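Gdp-l-fucose synthetase (Naegleria fowleri, PDB 6AQZ) probably carries out the NADPH-dependent epimerisation and reduction that yields GDP-L-fucose, and binds NADP in a Rossmann-type domain. Local coordinates at residues G34-G37 against K38-H42. Numbering follows the deposited sequence.
Sequences GLFG and KAVEH. With NAP (NADP nicotinamide-adenine-dinucleotide phosphate), chain G.
Gly34 to Gly37 and Lys38 to His42 meet as successive turns of one helix, in a local i to i+4 contact at the start of helix 35-46. This is the crossover helix of the Rossmann beta-alpha-beta unit, between the parallel strands 26-30 and 52-55, and Gly34 and Gly37 fit the last two glycines of the Rossmann glycine-rich motif, GxxGxxG in enzymes of this family. Gly34 is the N-cap: its O accepts a nearly straight bond from Lys38 N at 2.9 Å. Ala39 N to Leu35 O, Val40 N to Phe36 O and Glu41 N to Gly37 O continue the ladder, the Leu35 bond being the longest at 3.3 Å.

With their carbonyls turned along the helix, the first amides face the NADP diphosphate. Leu35 N donates to NAP O2A at 2.8 Å and Phe36 N to NAP O1N at 3.1 Å, one bond to each phosphate, and the positive end of the helix dipole probably adds to the hold on this anion. Gly34, having no side chain, lets its CA come within 3.2 Å of NAP O5B.

Leu35 sets CD2 beside the carboxamide nitrogen N7N of the nicotinamide. Phe36 has CG anti to its backbone N (chi1 -155°), which sends the ring toward Ala243 and Leu247 of helix 240-253; the ribose oxygen NAP O4D lies at the ring edge, near its plane. Val40 CG2 approaches the same ring obliquely, 4.4 Å from Phe36 CD1, while Val40 also packs on Phe55 of strand 52-55. In Lys38, chi1 (-65°) sets CG beside the backbone N, near Gly34 O; bends at chi2 and chi3 then carry NZ away from 34-37 to the syn lone pair of Glu41 OE1, in a 3.2 Å salt bridge.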
loop_
_atom_site.group_PDB
_atom_site.type_symbol
_atom_site.label_atom_id
_atom_site.label_comp_id
_atom_site.label_asym_id
_atom_site.label_seq_id
_atom_site.Cartn_x
_atom_site.Cartn_y
_atom_site.Cartn_z
ATOM N N GLY A 34 3.881 11.540 -22.344
ATOM C CA GLY A 34 4.525 10.253 -22.527
ATOM C C GLY A 34 3.861 9.435 -23.619
ATOM O O GLY A 34 2.959 9.894 -24.320
ATOM N N LEU A 35 4.253 8.163 -23.686
ATOM C CA LEU A 35 3.736 7.278 -24.729
ATOM C C LEU A 35 2.198 7.244 -24.776
ATOM O O LEU A 35 1.580 7.630 -25.781
ATOM C CB LEU A 35 4.299 5.873 -24.501
ATOM C CG LEU A 35 3.680 4.784 -25.364
ATOM C CD1 LEU A 35 4.035 5.051 -26.843
ATOM C CD2 LEU A 35 4.151 3.422 -24.956
ATOM N N PHE A 36 1.560 6.830 -23.673
ATOM C CA PHE A 36 0.105 6.679 -23.647
ATOM C C PHE A 36 -0.574 8.028 -23.859
ATOM O O PHE A 36 -1.514 8.145 -24.660
ATOM C CB PHE A 36 -0.321 6.031 -22.310
ATOM C CG PHE A 36 -1.655 5.269 -22.344
ATOM C CD1 PHE A 36 -2.482 5.287 -23.464
ATOM C CD2 PHE A 36 -2.067 4.547 -21.238
ATOM C CE1 PHE A 36 -3.680 4.606 -23.477
ATOM C CE2 PHE A 36 -3.289 3.840 -21.235
ATOM C CZ PHE A 36 -4.094 3.880 -22.352
ATOM N N GLY A 37 -0.058 9.070 -23.202
ATOM C CA GLY A 37 -0.669 10.384 -23.299
ATOM C C GLY A 37 -0.691 10.943 -24.713
ATOM O O GLY A 37 -1.700 11.516 -25.143
ATOM N N LYS A 38 0.442 10.825 -25.439
ATOM C CA LYS A 38 0.510 11.332 -26.812
ATOM C C LYS A 38 -0.454 10.576 -27.717
ATOM O O LYS A 38 -0.989 11.143 -28.671
ATOM C CB LYS A 38 1.939 11.230 -27.359
ATOM C CG LYS A 38 2.944 12.120 -26.615
ATOM C CD LYS A 38 2.657 13.601 -26.755
ATOM C CE LYS A 38 3.267 14.142 -28.031
ATOM N NZ LYS A 38 3.128 15.614 -28.099
ATOM N N ALA A 39 -0.668 9.284 -27.447
ATOM C CA ALA A 39 -1.644 8.531 -28.221
ATOM C C ALA A 39 -3.055 9.077 -28.002
ATOM O O ALA A 39 -3.801 9.296 -28.965
ATOM C CB ALA A 39 -1.556 7.056 -27.855
ATOM N N VAL A 40 -3.419 9.356 -26.744
ATOM C CA VAL A 40 -4.716 9.967 -26.476
ATOM C C VAL A 40 -4.834 11.300 -27.209
ATOM O O VAL A 40 -5.864 11.595 -27.829
ATOM C CB VAL A 40 -4.940 10.117 -24.957
ATOM C CG1 VAL A 40 -6.195 10.929 -24.679
ATOM C CG2 VAL A 40 -5.031 8.751 -24.294
ATOM N N GLU A 41 -3.777 12.115 -27.165
ATOM C CA GLU A 41 -3.797 13.408 -27.849
ATOM C C GLU A 41 -3.997 13.240 -29.357
ATOM O O GLU A 41 -4.685 14.043 -30.000
ATOM C CB GLU A 41 -2.502 14.166 -27.561
ATOM C CG GLU A 41 -2.418 15.531 -28.236
ATOM C CD GLU A 41 -1.084 16.225 -28.025
ATOM O OE1 GLU A 41 -0.048 15.539 -27.842
ATOM O OE2 GLU A 41 -1.080 17.469 -28.021
ATOM N N HIS A 42 -3.394 12.203 -29.938
ATOM C CA HIS A 42 -3.558 11.930 -31.359
ATOM C C HIS A 42 -5.001 11.527 -31.687
ATOM O O HIS A 42 -5.586 12.025 -32.650
ATOM C CB HIS A 42 -2.559 10.858 -31.782
ATOM C CG HIS A 42 -2.738 10.384 -33.191
ATOM N ND1 HIS A 42 -3.221 9.130 -33.497
ATOM C CD2 HIS A 42 -2.506 10.999 -34.376
ATOM C CE1 HIS A 42 -3.282 8.993 -34.811
ATOM N NE2 HIS A 42 -2.852 10.112 -35.367
HETATM P PA NAP G . 5.944 7.493 -20.072
HETATM O O1A NAP G . 7.205 7.216 -19.310
HETATM O O2A NAP G . 5.884 7.357 -21.571
HETATM O O5B NAP G . 5.352 8.993 -19.714
HETATM C C5B NAP G . 5.039 8.997 -18.365
HETATM C C4B NAP G . 4.413 10.386 -18.065
HETATM O O4B NAP G . 4.441 10.676 -16.644
HETATM C C3B NAP G . 5.158 11.547 -18.840
HETATM O O3B NAP G . 4.230 12.510 -19.262
HETATM C C2B NAP G . 5.958 12.207 -17.708
HETATM O O2B NAP G . 6.105 13.527 -17.840
HETATM C C1B NAP G . 4.887 12.023 -16.549
HETATM N N9A NAP G . 5.471 12.243 -15.231
HETATM C C8A NAP G . 6.379 11.441 -14.571
HETATM N N7A NAP G . 6.724 11.919 -13.353
HETATM C C5A NAP G . 6.006 13.099 -13.238
HETATM C C6A NAP G . 5.945 14.040 -12.214
HETATM N N6A NAP G . 6.690 13.861 -11.049
HETATM N N1A NAP G . 5.140 15.127 -12.308
HETATM C C2A NAP G . 4.436 15.209 -13.477
HETATM N N3A NAP G . 4.401 14.393 -14.551
HETATM C C4A NAP G . 5.209 13.317 -14.395
HETATM O O3 NAP G . 4.938 6.388 -19.328
HETATM P PN NAP G . 3.821 5.790 -20.292
HETATM O O1N NAP G . 2.984 6.816 -20.957
HETATM O O2N NAP G . 4.247 4.511 -20.978
HETATM O O5D NAP G . 2.670 5.103 -19.167
HETATM C C5D NAP G . 1.875 6.047 -18.568
HETATM C C4D NAP G . 0.916 5.233 -17.730
HETATM O O4D NAP G . 0.668 3.998 -18.425
HETATM C C3D NAP G . 1.661 4.841 -16.366
HETATM O O3D NAP G . 0.773 4.955 -15.308
HETATM C C2D NAP G . 2.088 3.377 -16.613
HETATM O O2D NAP G . 2.049 2.581 -15.493
HETATM C C1D NAP G . 0.947 2.903 -17.560
HETATM N N1N NAP G . 1.370 1.684 -18.309
HETATM C C2N NAP G . 2.296 1.732 -19.353
HETATM C C3N NAP G . 2.685 0.575 -19.995
HETATM C C7N NAP G . 3.689 0.644 -21.105
HETATM O O7N NAP G . 4.149 -0.369 -21.659
HETATM N N7N NAP G . 4.142 1.895 -21.536
HETATM C C4N NAP G . 2.161 -0.758 -19.617
HETATM C C5N NAP G . 1.190 -0.713 -18.481
HETATM C C6N NAP G . 0.838 0.435 -17.899
HETATM P P2B NAP G . 7.604 14.110 -18.764
HETATM O O1X NAP G . 7.250 13.621 -20.135
HETATM O O2X NAP G . 7.487 15.615 -18.515
HETATM O O3X NAP G . 8.673 13.366 -18.020
#